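Local coordinates for protein UDP-N-acetylglucosamine 3-dehydrogenase (Acidithiobacillus ferrooxidans, PDB 7BVJ) that oxidises the 3-position hydroxyl of the sugar in UDP-N-acetylglucosamine to a ketone with NAD(+), a step in lipid A biosynthesis, at residues D62-V67 against A83-L88; V79-G84 against R110-A115. All blocks are in the same frame, centred on the assembly; numbering follows the deposited sequence.

How the interactions relate
Both contacts lie in the NAD-binding Rossmann domain, with centres about 7 Å apart, and they share Ala-83 and Gly-84. Interaction 1 pairs strand 63-66 with strand 86-90, the two strands that helix 73-82 connects; interaction 2 packs the end of that helix against the turn leading into strand 114-117, the next strand of the sheet. The two meet directly: Cys-87 O lies 2.9 Å from Ala-115 N and His-86 ND1 lies 3.0 Å from Val-113 N, both probable hydrogen bonds. Interaction 1 comes nearer the cofactor, the Ile-66 side chain being about 8 Å from bound NAD, whereas interaction 2 is remote from the annotated sites.

Interaction 1 (D62-V67 against A83-L88); sequences DAVSIV and AGVHCL
The imidazole of His-86 meets Asp-62 O obliquely, CD2 standing 3.3 Å from that oxygen, while ring atom ND1 is paired with Val-113 N, just before strand 114-117. The same Asp-62 O also accepts the backbone N-H of His-86, so the ring packs beside a carbonyl already bonded to its own main chain. This is the parallel strand pair of a beta-alpha-beta crossover in the Rossmann fold, strand 63-66 lying beside strand 86-90 after the chain has passed through helix 73-82. Beyond the bond at Asp-62, the ladder continues from Val-64 N to His-86 O (3.0 Å), from Leu-88 N to Val-64 O, nearly straight at 175°, and from Ile-66 N to Leu-88 O (2.8 Å). CA-H groups of Ala-63 and Ser-65 add contacts to the oxygens of His-86 and Leu-88.

Ala-63, Ser-65, His-86 and Leu-88 face helix 268-282 or helix 13-25. Ser-65 OG rests on Leu-88 CD2 at 3.5 Å; its hydrogen bonds run to Tyr-22 OH and His-18 ND1, which supply this buried hydroxyl with polar partners. On the other face are Val-64 and Cys-87; Val-64 and Val-85 touch Leu-58 of helix 54-59, and Ile-66 and Cys-87 touch helix 73-82. Val-85 CG1, set anti to the backbone N (chi1 169°), reaches Val-64 CG1 at 3.8 Å, the two side chains crossing at about a right angle. At the start of the pair, Asp-62 OD1 forms a salt bridge with Arg-5 NH2. Toward the other end, Cys-87 SG, anti to its own carbonyl carbon (chi1 -67°), sits 3.9 Å from Ile-66 CD1.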
# COMPACT_ATOMS: atom_id res chain seq x y z
N ASP A 62 14.34 -16.50 7.66
CA ASP A 62 13.44 -16.09 8.73
C ASP A 62 12.29 -15.23 8.23
O ASP A 62 11.19 -15.32 8.79
CB ASP A 62 14.21 -15.31 9.81
CG ASP A 62 15.46 -16.05 10.30
OD1 ASP A 62 15.29 -17.12 10.93
OD2 ASP A 62 16.59 -15.57 10.06
N ALA A 63 12.50 -14.38 7.22
CA ALA A 63 11.41 -13.57 6.70
C ALA A 63 11.45 -13.53 5.18
O ALA A 63 12.51 -13.64 4.56
CB ALA A 63 11.44 -12.13 7.24
N VAL A 64 10.28 -13.37 4.57
CA VAL A 64 10.21 -13.18 3.13
C VAL A 64 9.28 -12.02 2.79
O VAL A 64 8.35 -11.68 3.54
CB VAL A 64 9.72 -14.45 2.40
CG1 VAL A 64 10.65 -15.62 2.67
CG2 VAL A 64 8.30 -14.77 2.83
N SER A 65 9.55 -11.42 1.64
CA SER A 65 8.53 -10.67 0.92
C SER A 65 7.85 -11.59 -0.11
O SER A 65 8.51 -12.38 -0.79
CB SER A 65 9.14 -9.45 0.22
OG SER A 65 9.34 -8.38 1.15
N ILE A 66 6.53 -11.48 -0.19
CA ILE A 66 5.71 -12.21 -1.16
C ILE A 66 5.19 -11.20 -2.16
O ILE A 66 4.36 -10.34 -1.83
CB ILE A 66 4.57 -12.97 -0.48
CG1 ILE A 66 5.12 -14.16 0.30
CG2 ILE A 66 3.55 -13.42 -1.48
CD1 ILE A 66 4.16 -14.68 1.35
N VAL A 67 5.72 -11.28 -3.39
CA VAL A 67 5.44 -10.30 -4.43
C VAL A 67 4.92 -11.03 -5.67
O VAL A 67 5.31 -10.70 -6.80
CB VAL A 67 6.67 -9.43 -4.74
CG1 VAL A 67 6.21 -8.13 -5.39
CG2 VAL A 67 7.46 -9.14 -3.46
N ALA A 83 5.88 -22.87 7.50
CA ALA A 83 7.30 -23.01 7.77
C ALA A 83 7.81 -22.04 8.84
O ALA A 83 9.02 -21.84 8.96
CB ALA A 83 8.09 -22.78 6.47
N GLY A 84 6.91 -21.43 9.61
CA GLY A 84 7.33 -20.51 10.67
C GLY A 84 8.11 -19.31 10.17
O GLY A 84 8.98 -18.81 10.88
N VAL A 85 7.82 -18.85 8.95
CA VAL A 85 8.55 -17.74 8.32
C VAL A 85 7.65 -16.50 8.33
O VAL A 85 6.49 -16.55 7.90
CB VAL A 85 8.99 -18.12 6.89
CG1 VAL A 85 9.51 -16.90 6.11
CG2 VAL A 85 10.07 -19.24 6.92
N HIS A 86 8.19 -15.39 8.84
CA HIS A 86 7.45 -14.12 8.82
C HIS A 86 7.27 -13.61 7.39
O HIS A 86 8.09 -13.88 6.50
CB HIS A 86 8.18 -13.06 9.65
CG HIS A 86 8.64 -13.52 11.00
ND1 HIS A 86 7.83 -13.51 12.12
CD2 HIS A 86 9.85 -13.95 11.43
CE1 HIS A 86 8.51 -13.95 13.17
NE2 HIS A 86 9.74 -14.21 12.78
N CYS A 87 6.20 -12.83 7.16
CA CYS A 87 5.79 -12.46 5.81
C CYS A 87 5.47 -10.98 5.69
O CYS A 87 4.67 -10.43 6.47
CB CYS A 87 4.54 -13.26 5.38
SG CYS A 87 4.84 -14.98 5.19
N LEU A 88 6.07 -10.33 4.70
CA LEU A 88 5.61 -9.05 4.17
C LEU A 88 4.95 -9.32 2.81
O LEU A 88 5.63 -9.71 1.85
CB LEU A 88 6.78 -8.06 4.07
CG LEU A 88 6.63 -6.80 3.20
CD1 LEU A 88 5.44 -5.96 3.65
CD2 LEU A 88 7.91 -5.98 3.18

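Interaction 2 (V79-G84 against R110-A115); sequences VAMQAG and RHLVLA
A guanidinium lies against the end of a helix: Arg-110 has Met-81 O over one face, 3.6 Å above the plane and offset toward the rim. Its NH2 gives a weak hydrogen bond to Gln-82 O (3.1 Å, 134°), and NH1 approaches Gly-84 CA at 3.5 Å. The arginine chain is bent at chi2 (CD, -56°) and chi3 (NE, -65°); the partial negative charge of Met-81 O and Gln-82 O at the helix C-terminus would suit the cation. Helix 73-82 finishes here in a Schellman motif: Gly-84, at positive phi, is the C' residue, and its N bonds to Met-81 O, the same oxygen that lies over the guanidinium. The contact thus joins the crossover helix of the Rossmann fold to the turn before edge strand 114-117, where a second Schellman motif, at His-111, ends helix 97-110. Deeper in, the two methyls of Leu-112 part: CD1 lies 3.7 Å from Met-81 CG, CD2 3.6 Å from Gly-84 O. Met-81, extended beyond CG, crosses Leu-114 at about a right angle and brings CE to 3.5 Å from Leu-114 CD1. Both side chains also touch Ala-107 of helix 97-110.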
# COMPACT_ATOMS: atom_id res chain seq x y z
N VAL A 79 1.93 -21.36 2.72
CA VAL A 79 3.11 -22.22 2.77
C VAL A 79 4.22 -21.57 3.59
O VAL A 79 4.91 -22.23 4.38
CB VAL A 79 3.59 -22.59 1.35
CG1 VAL A 79 4.88 -23.41 1.43
CG2 VAL A 79 2.52 -23.38 0.60
N ALA A 80 4.38 -20.25 3.45
CA ALA A 80 5.46 -19.56 4.14
C ALA A 80 5.24 -19.55 5.65
O ALA A 80 6.18 -19.77 6.42
CB ALA A 80 5.63 -18.15 3.59
N MET A 81 4.00 -19.36 6.09
CA MET A 81 3.73 -19.36 7.52
C MET A 81 3.73 -20.76 8.11
O MET A 81 4.00 -20.91 9.30
CB MET A 81 2.40 -18.69 7.82
CG MET A 81 2.44 -17.18 7.71
SD MET A 81 0.80 -16.46 7.79
CE MET A 81 1.22 -14.75 7.59
N GLN A 82 3.39 -21.78 7.31
CA GLN A 82 3.48 -23.15 7.82
C GLN A 82 4.92 -23.50 8.18
O GLN A 82 5.16 -24.34 9.05
CB GLN A 82 2.94 -24.14 6.80
CG GLN A 82 2.82 -25.55 7.35
CD GLN A 82 2.07 -25.57 8.67
OE1 GLN A 82 0.95 -25.07 8.76
NE2 GLN A 82 2.68 -26.15 9.70
N ALA A 83 5.88 -22.87 7.50
CA ALA A 83 7.30 -23.01 7.77
C ALA A 83 7.81 -22.04 8.84
O ALA A 83 9.02 -21.84 8.96
CB ALA A 83 8.09 -22.78 6.47
N GLY A 84 6.91 -21.43 9.61
CA GLY A 84 7.33 -20.51 10.67
C GLY A 84 8.11 -19.31 10.17
O GLY A 84 8.98 -18.81 10.88
N ARG A 110 1.00 -18.85 14.97
CA ARG A 110 2.42 -19.10 14.81
C ARG A 110 3.29 -18.04 15.48
O ARG A 110 4.52 -18.19 15.49
CB ARG A 110 2.79 -19.20 13.33
CG ARG A 110 2.19 -20.39 12.60
CD ARG A 110 2.56 -21.68 13.28
NE ARG A 110 4.00 -21.95 13.25
CZ ARG A 110 4.55 -22.89 12.49
NH1 ARG A 110 5.87 -23.09 12.52
NH2 ARG A 110 3.77 -23.62 11.68
N HIS A 111 2.68 -16.99 16.04
CA HIS A 111 3.41 -15.85 16.59
C HIS A 111 4.38 -15.28 15.55
O HIS A 111 5.56 -15.07 15.81
CB HIS A 111 4.14 -16.23 17.89
CG HIS A 111 3.23 -16.71 18.97
ND1 HIS A 111 3.33 -17.97 19.53
CD2 HIS A 111 2.19 -16.10 19.61
CE1 HIS A 111 2.40 -18.12 20.46
NE2 HIS A 111 1.70 -17.00 20.53
N LEU A 112 3.85 -15.03 14.35
CA LEU A 112 4.61 -14.49 13.23
C LEU A 112 4.18 -13.05 12.96
O LEU A 112 3.04 -12.66 13.22
CB LEU A 112 4.38 -15.33 11.96
CG LEU A 112 4.89 -16.78 11.99
CD1 LEU A 112 4.57 -17.51 10.67
CD2 LEU A 112 6.39 -16.79 12.31
N VAL A 113 5.12 -12.25 12.45
CA VAL A 113 4.79 -10.90 12.00
C VAL A 113 4.19 -10.99 10.61
O VAL A 113 4.76 -11.63 9.71
CB VAL A 113 6.04 -9.99 12.01
CG1 VAL A 113 5.75 -8.70 11.26
CG2 VAL A 113 6.46 -9.68 13.44
N LEU A 114 3.04 -10.37 10.43
CA LEU A 114 2.34 -10.33 9.16
C LEU A 114 2.21 -8.86 8.79
O LEU A 114 1.54 -8.09 9.49
CB LEU A 114 0.98 -11.02 9.30
CG LEU A 114 -0.08 -10.96 8.21
CD1 LEU A 114 0.48 -11.41 6.85
CD2 LEU A 114 -1.23 -11.84 8.64
N ALA A 115 2.87 -8.47 7.71
CA ALA A 115 2.83 -7.10 7.22
C ALA A 115 2.33 -7.10 5.78
O ALA A 115 2.63 -8.03 5.01
CB ALA A 115 4.20 -6.42 7.32